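Local coordinates for uncharacterized protein Atu2773 (Agrobacterium tumefaciens, PDB 2QV5), which is of unknown function but, as a member of the divergent polysaccharide deacetylase family, may act on a carbohydrate substrate, at residues L103-P108 / G134-A139; L83-L88 / G128-L133; F182-L187 / Q212-A217. All coordinates share one frame; numbering follows the deposited sequence.

Interaction 1: L103-P108 / G134-A139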
loop_
_atom_site.group_PDB
_atom_site.type_symbol
_atom_site.label_atom_id
_atom_site.label_comp_id
_atom_site.label_asym_id
_atom_site.label_seq_id
_atom_site.Cartn_x
_atom_site.Cartn_y
_atom_site.Cartn_z
ATOM N N LEU A 103 -3.203 14.942 -5.265
ATOM C CA LEU A 103 -3.394 15.887 -4.163
ATOM C C LEU A 103 -2.203 16.846 -4.131
ATOM O O LEU A 103 -1.047 16.420 -4.282
ATOM C CB LEU A 103 -3.580 15.154 -2.825
ATOM C CG LEU A 103 -4.949 14.516 -2.494
ATOM C CD1 LEU A 103 -5.408 13.477 -3.486
ATOM C CD2 LEU A 103 -4.912 13.883 -1.115
ATOM N N LEU A 104 -2.495 18.137 -3.971
ATOM C CA LEU A 104 -1.483 19.188 -4.070
ATOM C C LEU A 104 -1.330 19.940 -2.761
ATOM O O LEU A 104 -2.324 20.298 -2.119
ATOM C CB LEU A 104 -1.820 20.160 -5.216
ATOM C CG LEU A 104 -2.045 19.545 -6.604
ATOM C CD1 LEU A 104 -2.560 20.575 -7.598
ATOM C CD2 LEU A 104 -0.773 18.874 -7.130
ATOM N N ALA A 105 -0.075 20.179 -2.381
ATOM C CA ALA A 105 0.273 20.824 -1.117
ATOM C C ALA A 105 -0.339 22.219 -0.912
ATOM O O ALA A 105 -0.696 22.578 0.211
ATOM C CB ALA A 105 1.792 20.871 -0.945
ATOM N N GLY A 106 -0.470 22.986 -1.991
ATOM C CA GLY A 106 -0.955 24.366 -1.909
ATOM C C GLY A 106 -2.464 24.556 -1.960
ATOM O O GLY A 106 -2.962 25.637 -1.647
ATOM N N ASP A 107 -3.189 23.510 -2.352
ATOM C CA ASP A 107 -4.648 23.553 -2.470
ATOM C C ASP A 107 -5.333 23.494 -1.100
ATOM O O ASP A 107 -4.775 22.913 -0.160
ATOM C CB ASP A 107 -5.139 22.419 -3.381
ATOM C CG ASP A 107 -5.190 22.826 -4.848
ATOM O OD1 ASP A 107 -5.424 24.020 -5.137
ATOM O OD2 ASP A 107 -5.004 21.951 -5.716
ATOM N N PRO A 108 -6.537 24.107 -0.971
ATOM C CA PRO A 108 -7.246 24.052 0.313
ATOM C C PRO A 108 -7.770 22.648 0.601
ATOM O O PRO A 108 -7.941 21.856 -0.331
ATOM C CB PRO A 108 -8.413 25.022 0.112
ATOM C CG PRO A 108 -8.658 25.018 -1.353
ATOM C CD PRO A 108 -7.301 24.873 -1.977
ATOM N N GLY A 134 4.558 11.671 -3.689
ATOM C CA GLY A 134 4.203 12.517 -2.561
ATOM C C GLY A 134 5.345 13.179 -1.832
ATOM O O GLY A 134 5.166 13.612 -0.698
ATOM N N GLY A 135 6.509 13.263 -2.482
ATOM C CA GLY A 135 7.691 13.910 -1.907
ATOM C C GLY A 135 7.440 15.296 -1.338
ATOM O O GLY A 135 7.864 15.602 -0.219
ATOM N N ARG A 136 6.744 16.127 -2.108
ATOM C CA ARG A 136 6.348 17.465 -1.665
ATOM C C ARG A 136 5.204 17.405 -0.651
ATOM O O ARG A 136 5.287 18.031 0.407
ATOM C CB ARG A 136 5.970 18.335 -2.878
ATOM C CG ARG A 136 5.382 19.728 -2.575
ATOM C CD ARG A 136 6.415 20.721 -2.033
ATOM N NE ARG A 136 7.588 20.863 -2.900
ATOM C CZ ARG A 136 7.802 21.875 -3.739
ATOM N NH1 ARG A 136 6.923 22.866 -3.847
ATOM N NH2 ARG A 136 8.904 21.893 -4.476
ATOM N N PHE A 137 4.161 16.633 -0.968
ATOM C CA PHE A 137 2.933 16.574 -0.166
ATOM C C PHE A 137 3.129 16.082 1.276
ATOM O O PHE A 137 2.569 16.660 2.216
ATOM C CB PHE A 137 1.874 15.716 -0.869
ATOM C CG PHE A 137 0.475 15.932 -0.357
ATOM C CD1 PHE A 137 -0.329 16.918 -0.908
ATOM C CD2 PHE A 137 -0.039 15.146 0.670
ATOM C CE1 PHE A 137 -1.618 17.127 -0.439
ATOM C CE2 PHE A 137 -1.328 15.346 1.142
ATOM C CZ PHE A 137 -2.121 16.331 0.585
ATOM N N LEU A 138 3.931 15.033 1.441
ATOM C CA LEU A 138 4.110 14.379 2.740
ATOM C C LEU A 138 4.872 15.212 3.762
ATOM O O LEU A 138 4.735 14.992 4.964
ATOM C CB LEU A 138 4.750 12.985 2.571
ATOM C CG LEU A 138 3.909 11.939 1.818
ATOM C CD1 LEU A 138 4.773 10.747 1.365
ATOM C CD2 LEU A 138 2.662 11.477 2.610
ATOM N N ALA A 139 5.664 16.167 3.278
ATOM C CA ALA A 139 6.413 17.082 4.139
ATOM C C ALA A 139 5.606 18.318 4.586
ATOM O O ALA A 139 6.118 19.157 5.333
ATOM C CB ALA A 139 7.708 17.506 3.438
#

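Interaction 2: L83-L88 / G128-L133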
loop_
_atom_site.group_PDB
_atom_site.type_symbol
_atom_site.label_atom_id
_atom_site.label_comp_id
_atom_site.label_asym_id
_atom_site.label_seq_id
_atom_site.Cartn_x
_atom_site.Cartn_y
_atom_site.Cartn_z
ATOM N N LEU A 83 -4.647 -2.713 -1.170
ATOM C CA LEU A 83 -4.514 -1.296 -0.774
ATOM C C LEU A 83 -4.804 -0.393 -1.971
ATOM O O LEU A 83 -4.532 -0.771 -3.117
ATOM C CB LEU A 83 -3.111 -1.001 -0.251
ATOM C CG LEU A 83 -2.670 -1.690 1.044
ATOM C CD1 LEU A 83 -1.261 -1.329 1.401
ATOM C CD2 LEU A 83 -3.588 -1.334 2.200
ATOM N N LEU A 84 -5.355 0.793 -1.708
ATOM C CA LEU A 84 -5.545 1.803 -2.746
ATOM C C LEU A 84 -4.373 2.790 -2.775
ATOM O O LEU A 84 -4.082 3.412 -1.771
ATOM C CB LEU A 84 -6.836 2.580 -2.484
ATOM C CG LEU A 84 -7.227 3.655 -3.503
ATOM C CD1 LEU A 84 -7.356 3.082 -4.927
ATOM C CD2 LEU A 84 -8.510 4.286 -3.044
ATOM N N GLN A 85 -3.719 2.941 -3.923
ATOM C CA GLN A 85 -2.635 3.933 -4.047
ATOM C C GLN A 85 -3.166 5.301 -4.457
ATOM O O GLN A 85 -3.770 5.444 -5.521
ATOM C CB GLN A 85 -1.582 3.500 -5.053
ATOM C CG GLN A 85 -0.685 2.402 -4.591
ATOM C CD GLN A 85 0.186 1.851 -5.707
ATOM O OE1 GLN A 85 -0.307 1.220 -6.638
ATOM N NE2 GLN A 85 1.491 2.078 -5.608
ATOM N N ILE A 86 -2.901 6.302 -3.628
ATOM C CA ILE A 86 -3.380 7.658 -3.852
ATOM C C ILE A 86 -2.265 8.541 -4.408
ATOM O O ILE A 86 -1.225 8.689 -3.768
ATOM C CB ILE A 86 -3.919 8.262 -2.533
ATOM C CG1 ILE A 86 -5.042 7.388 -1.969
ATOM C CG2 ILE A 86 -4.408 9.696 -2.741
ATOM C CD1 ILE A 86 -6.251 7.326 -2.871
ATOM N N PRO A 87 -2.476 9.130 -5.601
ATOM C CA PRO A 87 -1.467 10.031 -6.182
ATOM C C PRO A 87 -1.287 11.320 -5.361
ATOM O O PRO A 87 -2.255 12.035 -5.117
ATOM C CB PRO A 87 -2.028 10.337 -7.581
ATOM C CG PRO A 87 -3.477 10.081 -7.493
ATOM C CD PRO A 87 -3.659 8.989 -6.470
ATOM N N LEU A 88 -0.055 11.584 -4.925
ATOM C CA LEU A 88 0.272 12.769 -4.122
ATOM C C LEU A 88 1.395 13.575 -4.772
ATOM O O LEU A 88 2.212 13.014 -5.498
ATOM C CB LEU A 88 0.677 12.374 -2.701
ATOM C CG LEU A 88 -0.239 11.545 -1.793
ATOM C CD1 LEU A 88 0.479 11.357 -0.466
ATOM C CD2 LEU A 88 -1.577 12.218 -1.558
ATOM N N GLY A 128 -6.714 -0.228 3.344
ATOM C CA GLY A 128 -6.081 1.036 3.596
ATOM C C GLY A 128 -5.575 1.685 2.345
ATOM O O GLY A 128 -5.783 1.174 1.239
ATOM N N VAL A 129 -4.882 2.802 2.536
ATOM C CA VAL A 129 -4.343 3.564 1.427
ATOM C C VAL A 129 -2.828 3.641 1.543
ATOM O O VAL A 129 -2.261 3.528 2.641
ATOM C CB VAL A 129 -4.947 5.005 1.323
ATOM C CG1 VAL A 129 -6.471 4.981 1.251
ATOM C CG2 VAL A 129 -4.490 5.867 2.482
ATOM N N MET A 130 -2.169 3.821 0.407
ATOM C CA MET A 130 -0.740 4.095 0.417
ATOM C C MET A 130 -0.453 5.249 -0.535
ATOM O O MET A 130 -1.233 5.510 -1.439
ATOM C CB MET A 130 0.098 2.834 0.096
ATOM C CG MET A 130 -0.206 2.140 -1.226
ATOM S SD MET A 130 0.815 0.676 -1.663
ATOM C CE MET A 130 2.406 1.121 -1.005
ATOM N N ASN A 131 0.642 5.962 -0.301
ATOM C CA ASN A 131 1.010 7.076 -1.171
ATOM C C ASN A 131 1.580 6.549 -2.471
ATOM O O ASN A 131 2.270 5.531 -2.484
ATOM C CB ASN A 131 2.040 7.990 -0.494
ATOM C CG ASN A 131 3.312 7.265 -0.129
ATOM O OD1 ASN A 131 3.303 6.347 0.690
ATOM N ND2 ASN A 131 4.419 7.667 -0.747
ATOM N N TYR A 132 1.237 7.215 -3.567
ATOM C CA TYR A 132 2.021 7.112 -4.777
ATOM C C TYR A 132 2.746 8.442 -4.884
ATOM O O TYR A 132 2.100 9.504 -4.965
ATOM C CB TYR A 132 1.165 6.846 -6.016
ATOM C CG TYR A 132 2.002 6.842 -7.284
ATOM C CD1 TYR A 132 3.092 5.975 -7.419
ATOM C CD2 TYR A 132 1.726 7.724 -8.330
ATOM C CE1 TYR A 132 3.882 5.980 -8.568
ATOM C CE2 TYR A 132 2.509 7.731 -9.492
ATOM C CZ TYR A 132 3.584 6.858 -9.602
ATOM O OH TYR A 132 4.361 6.866 -10.742
ATOM N N LEU A 133 4.077 8.368 -4.841
ATOM C CA LEU A 133 4.976 9.537 -4.808
ATOM C C LEU A 133 4.764 10.365 -3.541
ATOM O O LEU A 133 4.809 9.821 -2.440
ATOM C CB LEU A 133 4.907 10.361 -6.105
ATOM C CG LEU A 133 5.132 9.611 -7.426
ATOM C CD1 LEU A 133 4.963 10.543 -8.590
ATOM C CD2 LEU A 133 6.504 8.960 -7.469
HETATM O O HOH W 1 3.835 3.469 -3.541
#

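Interaction 3: F182-L187 / Q212-A217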
loop_
_atom_site.group_PDB
_atom_site.type_symbol
_atom_site.label_atom_id
_atom_site.label_comp_id
_atom_site.label_asym_id
_atom_site.label_seq_id
_atom_site.Cartn_x
_atom_site.Cartn_y
_atom_site.Cartn_z
ATOM N N PHE A 182 5.262 2.579 8.236
ATOM C CA PHE A 182 6.252 2.900 7.207
ATOM C C PHE A 182 6.745 1.581 6.644
ATOM O O PHE A 182 6.940 0.618 7.408
ATOM C CB PHE A 182 7.451 3.632 7.827
ATOM C CG PHE A 182 7.230 5.100 8.088
ATOM C CD1 PHE A 182 7.187 6.013 7.036
ATOM C CD2 PHE A 182 7.129 5.579 9.393
ATOM C CE1 PHE A 182 7.004 7.370 7.277
ATOM C CE2 PHE A 182 6.942 6.951 9.642
ATOM C CZ PHE A 182 6.883 7.837 8.586
ATOM N N ALA A 183 6.931 1.519 5.324
ATOM C CA ALA A 183 7.628 0.398 4.730
ATOM C C ALA A 183 9.059 0.448 5.215
ATOM O O ALA A 183 9.654 1.529 5.309
ATOM C CB ALA A 183 7.594 0.462 3.207
ATOM N N ASP A 184 9.589 -0.727 5.540
ATOM C CA ASP A 184 10.973 -0.883 5.980
ATOM C C ASP A 184 11.957 -0.946 4.813
ATOM O O ASP A 184 13.087 -0.465 4.921
ATOM C CB ASP A 184 11.111 -2.160 6.810
ATOM C CG ASP A 184 10.294 -2.123 8.094
ATOM O OD1 ASP A 184 10.815 -1.632 9.118
ATOM O OD2 ASP A 184 9.133 -2.601 8.083
ATOM N N VAL A 185 11.548 -1.570 3.705
ATOM C CA VAL A 185 12.453 -1.803 2.575
ATOM C C VAL A 185 11.734 -1.545 1.249
ATOM O O VAL A 185 10.623 -2.032 1.051
ATOM C CB VAL A 185 12.988 -3.281 2.569
ATOM C CG1 VAL A 185 14.046 -3.496 1.479
ATOM C CG2 VAL A 185 13.545 -3.675 3.926
ATOM N N LEU A 186 12.360 -0.762 0.365
ATOM C CA LEU A 186 11.977 -0.712 -1.041
ATOM C C LEU A 186 12.726 -1.825 -1.781
ATOM O O LEU A 186 13.957 -1.812 -1.878
ATOM C CB LEU A 186 12.267 0.657 -1.660
ATOM C CG LEU A 186 12.179 0.800 -3.192
ATOM C CD1 LEU A 186 10.760 0.609 -3.729
ATOM C CD2 LEU A 186 12.754 2.144 -3.643
ATOM N N LEU A 187 11.980 -2.794 -2.295
ATOM C CA LEU A 187 12.597 -4.006 -2.843
ATOM C C LEU A 187 13.167 -3.851 -4.248
ATOM O O LEU A 187 14.120 -4.540 -4.603
ATOM C CB LEU A 187 11.621 -5.187 -2.803
ATOM C CG LEU A 187 11.009 -5.553 -1.449
ATOM C CD1 LEU A 187 9.846 -6.516 -1.667
ATOM C CD2 LEU A 187 12.037 -6.151 -0.479
ATOM N N GLN A 212 8.737 -8.053 12.926
ATOM C CA GLN A 212 7.953 -7.807 11.707
ATOM C C GLN A 212 8.612 -6.758 10.812
ATOM O O GLN A 212 9.383 -5.919 11.294
ATOM C CB GLN A 212 6.514 -7.380 12.052
ATOM C CG GLN A 212 6.403 -6.059 12.834
ATOM C CD GLN A 212 4.982 -5.715 13.268
ATOM O OE1 GLN A 212 4.341 -6.477 13.992
ATOM N NE2 GLN A 212 4.498 -4.545 12.849
ATOM N N ALA A 213 8.303 -6.820 9.517
ATOM C CA ALA A 213 8.710 -5.794 8.557
ATOM C C ALA A 213 7.837 -5.781 7.302
ATOM O O ALA A 213 7.214 -6.783 6.955
ATOM C CB ALA A 213 10.177 -5.961 8.163
ATOM N N ILE A 214 7.832 -4.635 6.618
ATOM C CA ILE A 214 7.047 -4.409 5.402
ATOM C C ILE A 214 7.987 -4.035 4.262
ATOM O O ILE A 214 8.807 -3.126 4.404
ATOM C CB ILE A 214 6.007 -3.273 5.585
ATOM C CG1 ILE A 214 4.990 -3.610 6.689
ATOM C CG2 ILE A 214 5.292 -2.972 4.244
ATOM C CD1 ILE A 214 4.154 -2.412 7.172
ATOM N N GLY A 215 7.886 -4.762 3.147
ATOM C CA GLY A 215 8.582 -4.417 1.915
ATOM C C GLY A 215 7.597 -3.933 0.871
ATOM O O GLY A 215 6.444 -4.368 0.853
ATOM N N VAL A 216 8.031 -3.004 0.024
ATOM C CA VAL A 216 7.183 -2.512 -1.059
ATOM C C VAL A 216 7.890 -2.696 -2.411
ATOM O O VAL A 216 9.117 -2.641 -2.491
ATOM C CB VAL A 216 6.733 -1.034 -0.863
ATOM C CG1 VAL A 216 5.750 -0.909 0.291
ATOM C CG2 VAL A 216 7.922 -0.107 -0.642
ATOM N N ALA A 217 7.100 -2.971 -3.440
ATOM C CA ALA A 217 7.583 -3.087 -4.810
ATOM C C ALA A 217 6.478 -2.650 -5.778
ATOM O O ALA A 217 5.330 -2.445 -5.367
ATOM C CB ALA A 217 8.005 -4.507 -5.096
HETATM O O HOH W 2 10.325 -3.459 11.270
#

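Interaction 1: L103-P108 / G134-A139
Ala-105 and Phe-137 mark where two loops draw nearest, their CA atoms 5.1 Å apart, although neither backbone offers the other a hydrogen bond. Residues 103-108 begin extended and then fold into a type I turn from Leu-104 to Asp-107, while 135-138 follow helical backbone angles. Both loops come after strands of a parallel barrel, of the beta/alpha kind known from polysaccharide deacetylases, and each leads into a helix, 109-120 or 141-153. The case illustrates how one aromatic ring can join two such crossover loops. Phe-137 CG is anti to its backbone N (chi1 -162°), on the side of the facing loop, and the ring beyond it reaches Leu-103 to Ala-105. The ring presents its edge there: Ala-105 N lies near the ring plane, 3.6 Å from CD1, and Leu-104 O is 3.7 Å from CE1. Leu-103 O approaches obliquely, at 3.5 Å from CD1. Out of the ring plane, Leu-103 CB packs against Phe-137 CE1 at 3.7 Å, with Leu-103 CD2 near CZ, so the leucine and the ring cross at a slant. Val-147 of helix 141-153 touches both side chains. The polar groups facing the ring edge have partners of their own, since Glu-89 OE1 accepts from Ala-105 N and Asn-112 ND2 gives to Leu-104 O. Beside the ring contact, the methyl CB of Ala-105 meets the bent chain of Arg-136 at CG, 4.1 Å away.

Interaction 2: L83-L88 / G128-L133
Gln-85 and Met-130 lie side by side and point the same way, their CG atoms only 3.4 Å apart and the sulfur SD of Met-130 3.7 Å from the same Gln-85 CG. The chi1 of 57° sets Met-130 CG between its own backbone N and carbonyl carbon, alongside the glutamine. Beyond them the amide of Gln-85 has its main partner in Gly-38, whose N gives to OE1, while NE2 is linked only weakly to a water that donates to Asn-131 O. Five backbone hydrogen bonds run between the two segments, a worked example of parallel pairing in a right-handed beta-alpha-beta unit whose connecting helix is 109-120. Alternation turns Leu-83, Gln-85, Met-130 and Tyr-132 to one face; Leu-84, Ile-86, Val-129 and Asn-131 take the other, where Leu-116 of that helix covers Ile-86. Here Ile-86 CG1 slants across Val-129 CB at 4.1 Å. Leu-88 meets Asn-131 at about a right angle, CD1 to CB 3.7 Å. The asparagine amide is held from two directions: ND2 gives a bond of 2.8 Å to Leu-133 O, close to its amide plane, and OD1 accepts from Asp-161 N.

Interaction 3: F182-L187 / Q212-A217
Asp-184 grips Ile-214 twice: its backbone N gives a 2.8 Å hydrogen bond to Ile-214 O, and its carboxylate OD2 takes one of 2.8 Å from Ile-214 N. That N-H meets the oxygen on its anti side, 21° out of the carboxylate plane. Asp-184 CG stands anti to its own carbonyl carbon (chi1 -63°), on the side of the neighbouring strand, and OD2 also lies against Ala-213 CA. The other oxygen, OD1, accepts from a water that donates as well to Gln-212 O, so one carboxylate oxygen is bonded to segment 212-217 directly and the other through a water. Ile-214 O is shared, because Val-185 N reaches it too, at 3.2 Å. Two successive N-H groups on one oxygen show how an irregular strand can keep its partner: Ala-183 lies opposite Ile-214 and Val-185 opposite Gly-215, leaving Asp-184 as the extra residue. Regular parallel pairing then resumes, with Val-216 N bonding to Val-185 O and Leu-187 N to Val-216 O. The two strands and helix 193-210 form a beta-alpha-beta unit of the barrel, consistent with the deacetylase family. Around the polar centre, Ala-183 CB is set against both methyls of Val-216, 3.7 Å from CG1 and 3.9 Å from CG2. Leu-187 leans over the backbone instead, its CG 3.6 Å from Val-216 O and its CD1 4.3 Å from Gly-215 C, where no side chain stands in the way. Farther out, Leu-203 of helix 193-210 touches Val-185 and Ala-213, and Ile-227 of helix 221-233 packs on Leu-187 and Ala-217. On its other edge, strand 212-218 is bonded through Ala-213 and Gly-215 to Ala-33 of strand 30-39.

Interactions 2 and 3 are two parallel strand pairings of one curled sheet, their centres 15 Å apart, and strands 157-160 and 180-186 carry the pairing on from 128-131 to 212-218. They meet across its interior, where Met-130 CE packs on Val-216 CG1 at 4.1 Å. Interaction 1 belongs to the loops that follow the strands of interaction 2, with centres 13 Å apart; along the chain the segments of these two alternate, and Leu-103 N probably bonds to Pro-87 O. Interaction 3 comes later in the sequence and, about 23 Å from interaction 1 between centres, does not touch it. The loop packing of interaction 1 thus continues the strand pairing of interaction 2, whereas interaction 3 is linked to interaction 1 by way of the sheet.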